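Local coordinates for protein mosquitocidal toxin (Bacillus sphaericus, PDB 2CB4) that probably transfers ADP-ribose from NAD to target proteins through this catalytic domain, the enzymatic part of a larger toxin that kills mosquito larvae, at residues A[54-59]-A[160-165]; A[123-128]-A[180-185]. The protein carries 1 engineered substitution. All coordinates share one frame; numbering follows the deposited sequence.

Contact 1: residues A[54-59]-A[160-165]; sequences NGLHMR and GGIDIN
Arg59 sets its CG beside its own backbone N (chi1 -88°), and chi3 (108°) bends the chain at NE; NH1 then meets the carbonyl of Gly160. There it gives an almost straight hydrogen bond to Gly160 O, 2.7 Å long, with the acceptor in the guanidinium plane. The aliphatic part of the chain is tight against the same carbonyl, Arg59 CD being modelled 3.0 Å from Gly160 O. Two backbone bonds join the segments further along: Arg59 N to Gly161 O at 3.0 Å and Asp163 N to His57 O at 2.8 Å. They flank Met58 and Ile162, which form a single beta bridge. The side chains of these two lie alongside each other and point the same way, with SE of the selenomethionine Met58 3.9 Å from Ile162 CG1. His57 and Asp163 pair similarly, CB of Asp163 reaching the ring edge at ND1 while the carboxylate plane stands 80° from the ring. Asp163 is also an N-cap, its OD1 accepting from Ala166 N. NH1 of Arg59 has a second acceptor in Ala158 O, so NH1 is shared between two carbonyls. The contact thus ties the loop between helix 36-44 and strand 78-82 to strand 162-163; Leu56 and Met58 pack on Tyr40 of that helix, and Arg59 reaches Ile181 and Phe183 of strand 180-184.

Contact 2: residues A[123-128]-A[180-185]; sequences FVSTTR and QITFPG. Engineered in segment 180-185: Gln180 (natural residue Glu).
Thr126 meets Ile181 as a hydrogen-bonded pair of two antiparallel strands, and the carbonyl of Ile181 is gripped twice. Thr126 N reaches Ile181 O in a weak bond of 3.1 Å, and Thr126 OG1 adds a shorter one to Ile181 O at 2.8 Å. The hydroxyl can do so because chi1 (63°) sets OG1 in the crowded position between backbone N and carbonyl carbon; it also lies in plane at the edge of the Phe183 ring. Ile181 N returns a bond of 3.1 Å to Thr126 O. Val124 and Phe183 bond both ways, Phe183 N to Val124 O at 2.9 Å and Val124 N to Phe183 O at 3.0 Å. On the other face, Ser125 OG points at OE1 of the engineered Gln180 (natural residue Glu); the modelled separation is too short to be trusted. Thr182 OG1 gives OE1 a weak bond, Gln180 NE2 hydrogen-bonds to Glu178 OE1, and Ser125 OG also hydrogen-bonds with Tyr114 OH. With Arg80 NH1 on Ser125 O, the arrangement fits the Arg, Ser-Thr and Glu-x-Glu signature of arginine-specific ADP-ribosyltransferases. These partners orient the amide of Gln180 as modelled; the natural Glu, probably catalytic as in relatives, would lack the NE2 donor, so only the surroundings of OE1 could be similar.

Strand 180-184 pairs with strand 123-131 in contact 2 and, through its other edge, with strand 162-163 of contact 1, so the two contacts are neighbours in one sheet, their centres about 10 Å apart. Ile162 N probably donates to Thr182 O across 2.8 Å. Arg59 CD is modelled very close to Ile181 CG2, at 3.1 Å, a distance to be treated as doubtful, and Ile164 CG1 lies 3.4 Å from Thr182 OG1. Contact 2, buried near the centre of the chain, carries the probable active-site residues; contact 1, partly buried and further out, joins the 54-59 loop to strand 162-163, the neighbour of strand 180-184.

Contact 1: residues A[54-59]-A[160-165]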
loop_
_atom_site.group_PDB
_atom_site.type_symbol
_atom_site.label_atom_id
_atom_site.label_comp_id
_atom_site.label_asym_id
_atom_site.label_seq_id
_atom_site.Cartn_x
_atom_site.Cartn_y
_atom_site.Cartn_z
ATOM N N ASN A 54 -21.114 -20.254 -43.035
ATOM C CA ASN A 54 -21.396 -18.927 -43.590
ATOM C C ASN A 54 -21.008 -17.725 -42.729
ATOM O O ASN A 54 -21.327 -16.590 -43.072
ATOM C CB ASN A 54 -22.864 -18.840 -43.989
ATOM C CG ASN A 54 -23.281 -19.992 -44.889
ATOM O OD1 ASN A 54 -23.985 -20.916 -44.463
ATOM N ND2 ASN A 54 -22.812 -19.966 -46.136
ATOM N N GLY A 55 -20.308 -17.966 -41.626
ATOM C CA GLY A 55 -19.910 -16.879 -40.743
ATOM C C GLY A 55 -21.058 -16.513 -39.777
ATOM O O GLY A 55 -22.176 -17.083 -39.833
ATOM N N LEU A 56 -20.769 -15.555 -38.904
ATOM C CA LEU A 56 -21.740 -15.104 -37.921
ATOM C C LEU A 56 -22.910 -14.439 -38.595
ATOM O O LEU A 56 -22.756 -13.657 -39.525
ATOM C CB LEU A 56 -21.099 -14.141 -36.919
ATOM C CG LEU A 56 -19.967 -14.720 -36.065
ATOM C CD1 LEU A 56 -19.392 -13.669 -35.143
ATOM C CD2 LEU A 56 -20.383 -15.958 -35.296
ATOM N N HIS A 57 -24.092 -14.746 -38.109
ATOM C CA HIS A 57 -25.279 -14.152 -38.649
ATOM C C HIS A 57 -25.831 -13.121 -37.645
ATOM O O HIS A 57 -26.285 -13.483 -36.555
ATOM C CB HIS A 57 -26.313 -15.219 -38.984
ATOM C CG HIS A 57 -27.526 -14.672 -39.662
ATOM N ND1 HIS A 57 -28.578 -14.098 -38.967
ATOM C CD2 HIS A 57 -27.849 -14.568 -40.974
ATOM C CE1 HIS A 57 -29.504 -13.684 -39.814
ATOM N NE2 HIS A 57 -29.080 -13.949 -41.041
HETATM N N MSE A 58 -25.754 -11.840 -38.021
HETATM C CA MSE A 58 -26.245 -10.728 -37.217
HETATM C C MSE A 58 -27.761 -10.605 -37.357
HETATM O O MSE A 58 -28.289 -10.845 -38.418
HETATM C CB MSE A 58 -25.597 -9.469 -37.762
HETATM C CG MSE A 58 -24.072 -9.428 -37.704
HETATM SE SE MSE A 58 -23.284 -10.392 -36.241
HETATM C CE MSE A 58 -21.486 -10.237 -36.702
ATOM N N ARG A 59 -28.479 -10.261 -36.287
ATOM C CA ARG A 59 -29.931 -10.139 -36.400
ATOM C C ARG A 59 -30.257 -9.058 -37.410
ATOM O O ARG A 59 -29.583 -8.020 -37.498
ATOM C CB ARG A 59 -30.543 -9.644 -35.112
ATOM C CG ARG A 59 -30.927 -10.625 -34.098
ATOM C CD ARG A 59 -30.907 -9.815 -32.825
ATOM N NE ARG A 59 -32.244 -9.567 -32.359
ATOM C CZ ARG A 59 -32.641 -8.448 -31.787
ATOM N NH1 ARG A 59 -31.804 -7.425 -31.625
ATOM N NH2 ARG A 59 -33.899 -8.353 -31.388
ATOM N N GLY A 160 -28.929 -4.543 -33.250
ATOM C CA GLY A 160 -27.896 -5.553 -33.357
ATOM C C GLY A 160 -28.091 -6.856 -32.629
ATOM O O GLY A 160 -29.214 -7.339 -32.410
ATOM N N GLY A 161 -26.946 -7.433 -32.285
ATOM C CA GLY A 161 -26.874 -8.712 -31.622
ATOM C C GLY A 161 -26.552 -9.810 -32.652
ATOM O O GLY A 161 -26.952 -9.719 -33.806
ATOM N N ILE A 162 -25.835 -10.841 -32.206
ATOM C CA ILE A 162 -25.489 -12.002 -33.026
ATOM C C ILE A 162 -26.566 -13.044 -32.822
ATOM O O ILE A 162 -26.874 -13.408 -31.691
ATOM C CB ILE A 162 -24.178 -12.620 -32.555
ATOM C CG1 ILE A 162 -23.070 -11.572 -32.539
ATOM C CG2 ILE A 162 -23.823 -13.827 -33.373
ATOM C CD1 ILE A 162 -21.818 -12.076 -31.777
ATOM N N ASP A 163 -27.157 -13.513 -33.917
ATOM C CA ASP A 163 -28.193 -14.558 -33.869
ATOM C C ASP A 163 -27.444 -15.893 -33.801
ATOM O O ASP A 163 -26.968 -16.418 -34.811
ATOM C CB ASP A 163 -29.037 -14.503 -35.135
ATOM C CG ASP A 163 -30.188 -15.489 -35.110
ATOM O OD1 ASP A 163 -30.028 -16.594 -34.545
ATOM O OD2 ASP A 163 -31.263 -15.150 -35.640
ATOM N N ILE A 164 -27.295 -16.420 -32.593
ATOM C CA ILE A 164 -26.522 -17.636 -32.355
ATOM C C ILE A 164 -26.969 -18.874 -33.134
ATOM O O ILE A 164 -26.167 -19.558 -33.759
ATOM C CB ILE A 164 -26.404 -17.934 -30.813
ATOM C CG1 ILE A 164 -25.685 -16.777 -30.092
ATOM C CG2 ILE A 164 -25.747 -19.311 -30.553
ATOM C CD1 ILE A 164 -24.284 -16.475 -30.619
ATOM N N ASN A 165 -28.248 -19.178 -33.071
ATOM C CA ASN A 165 -28.748 -20.344 -33.756
ATOM C C ASN A 165 -28.560 -20.289 -35.290
ATOM O O ASN A 165 -28.400 -21.320 -35.923
ATOM C CB ASN A 165 -30.197 -20.642 -33.345
ATOM C CG ASN A 165 -30.300 -21.235 -31.940
ATOM O OD1 ASN A 165 -29.300 -21.453 -31.270
ATOM N ND2 ASN A 165 -31.514 -21.531 -31.505
#

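Contact 2: residues A[123-128]-A[180-185]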
loop_
_atom_site.group_PDB
_atom_site.type_symbol
_atom_site.label_atom_id
_atom_site.label_comp_id
_atom_site.label_asym_id
_atom_site.label_seq_id
_atom_site.Cartn_x
_atom_site.Cartn_y
_atom_site.Cartn_z
ATOM N N PHE A 123 -19.216 -10.600 -23.849
ATOM C CA PHE A 123 -20.576 -10.871 -24.321
ATOM C C PHE A 123 -21.655 -10.875 -23.236
ATOM O O PHE A 123 -21.454 -11.356 -22.112
ATOM C CB PHE A 123 -20.650 -12.244 -25.053
ATOM C CG PHE A 123 -19.589 -12.436 -26.108
ATOM C CD1 PHE A 123 -19.663 -11.755 -27.324
ATOM C CD2 PHE A 123 -18.504 -13.296 -25.883
ATOM C CE1 PHE A 123 -18.646 -11.911 -28.278
ATOM C CE2 PHE A 123 -17.499 -13.455 -26.828
ATOM C CZ PHE A 123 -17.570 -12.761 -28.029
ATOM N N VAL A 124 -22.849 -10.408 -23.617
ATOM C CA VAL A 124 -23.989 -10.437 -22.712
ATOM C C VAL A 124 -25.097 -11.196 -23.422
ATOM O O VAL A 124 -25.379 -10.950 -24.541
ATOM C CB VAL A 124 -24.455 -8.980 -22.303
ATOM C CG1 VAL A 124 -25.842 -8.997 -21.656
ATOM C CG2 VAL A 124 -23.450 -8.367 -21.400
ATOM N N SER A 125 -25.707 -12.159 -22.790
ATOM C CA SER A 125 -26.760 -12.877 -23.491
ATOM C C SER A 125 -28.153 -12.359 -23.249
ATOM O O SER A 125 -28.452 -11.783 -22.222
ATOM C CB SER A 125 -26.750 -14.363 -23.068
ATOM O OG SER A 125 -25.667 -14.993 -23.715
ATOM N N THR A 126 -29.037 -12.691 -24.168
ATOM C CA THR A 126 -30.479 -12.426 -24.044
ATOM C C THR A 126 -31.114 -13.664 -24.714
ATOM O O THR A 126 -30.465 -14.434 -25.378
ATOM C CB THR A 126 -30.923 -11.093 -24.689
ATOM O OG1 THR A 126 -30.660 -11.181 -26.085
ATOM C CG2 THR A 126 -30.070 -9.873 -24.096
ATOM N N THR A 127 -32.398 -13.885 -24.480
ATOM C CA THR A 127 -33.118 -14.984 -25.072
ATOM C C THR A 127 -34.370 -14.350 -25.698
ATOM O O THR A 127 -34.867 -13.338 -25.231
ATOM C CB THR A 127 -33.452 -16.119 -24.031
ATOM O OG1 THR A 127 -34.051 -17.235 -24.705
ATOM C CG2 THR A 127 -34.416 -15.635 -22.948
ATOM N N ARG A 128 -34.868 -14.944 -26.769
ATOM C CA ARG A 128 -36.045 -14.401 -27.442
ATOM C C ARG A 128 -37.336 -14.646 -26.717
ATOM O O ARG A 128 -37.539 -15.720 -26.165
ATOM C CB ARG A 128 -36.164 -14.983 -28.857
ATOM C CG ARG A 128 -34.892 -14.848 -29.705
ATOM C CD ARG A 128 -35.128 -15.327 -31.122
ATOM N NE ARG A 128 -36.075 -14.467 -31.814
ATOM C CZ ARG A 128 -36.906 -14.862 -32.775
ATOM N NH1 ARG A 128 -36.914 -16.121 -33.177
ATOM N NH2 ARG A 128 -37.737 -13.990 -33.337
ATOM N N GLN A 180 -30.575 -17.884 -28.167
ATOM C CA GLN A 180 -29.922 -16.650 -27.747
ATOM C C GLN A 180 -29.585 -15.670 -28.773
ATOM O O GLN A 180 -29.139 -16.043 -29.876
ATOM C CB GLN A 180 -28.548 -16.994 -27.241
ATOM C CG GLN A 180 -28.372 -17.236 -25.826
ATOM C CD GLN A 180 -26.876 -17.233 -25.475
ATOM O OE1 GLN A 180 -26.123 -16.244 -25.711
ATOM N NE2 GLN A 180 -26.403 -18.340 -24.940
ATOM N N ILE A 181 -29.591 -14.407 -28.352
ATOM C CA ILE A 181 -29.119 -13.322 -29.167
ATOM C C ILE A 181 -28.034 -12.719 -28.265
ATOM O O ILE A 181 -28.328 -12.342 -27.147
ATOM C CB ILE A 181 -30.231 -12.325 -29.483
ATOM C CG1 ILE A 181 -31.495 -13.048 -29.951
ATOM C CG2 ILE A 181 -29.648 -11.188 -30.329
ATOM C CD1 ILE A 181 -31.281 -13.985 -31.341
ATOM N N THR A 182 -26.777 -12.745 -28.708
ATOM C CA THR A 182 -25.634 -12.280 -27.919
ATOM C C THR A 182 -25.193 -10.873 -28.302
ATOM O O THR A 182 -25.220 -10.527 -29.506
ATOM C CB THR A 182 -24.435 -13.242 -28.109
ATOM O OG1 THR A 182 -24.815 -14.558 -27.703
ATOM C CG2 THR A 182 -23.217 -12.799 -27.327
ATOM N N PHE A 183 -24.793 -10.077 -27.280
ATOM C CA PHE A 183 -24.364 -8.701 -27.478
ATOM C C PHE A 183 -22.945 -8.469 -27.039
ATOM O O PHE A 183 -22.666 -8.373 -25.854
ATOM C CB PHE A 183 -25.310 -7.727 -26.773
ATOM C CG PHE A 183 -26.693 -7.701 -27.364
ATOM C CD1 PHE A 183 -27.087 -6.673 -28.233
ATOM C CD2 PHE A 183 -27.592 -8.715 -27.083
ATOM C CE1 PHE A 183 -28.353 -6.670 -28.797
ATOM C CE2 PHE A 183 -28.875 -8.716 -27.639
ATOM C CZ PHE A 183 -29.254 -7.700 -28.512
ATOM N N PRO A 184 -22.034 -8.355 -28.007
ATOM C CA PRO A 184 -20.631 -8.095 -27.677
ATOM C C PRO A 184 -20.597 -6.657 -27.149
ATOM O O PRO A 184 -21.103 -5.734 -27.808
ATOM C CB PRO A 184 -19.911 -8.210 -29.056
ATOM C CG PRO A 184 -20.852 -8.957 -29.942
ATOM C CD PRO A 184 -22.234 -8.529 -29.472
ATOM N N GLY A 185 -20.066 -6.471 -25.941
ATOM C CA GLY A 185 -20.010 -5.143 -25.333
ATOM C C GLY A 185 -21.230 -4.818 -24.448
ATOM O O GLY A 185 -21.288 -3.752 -23.835
#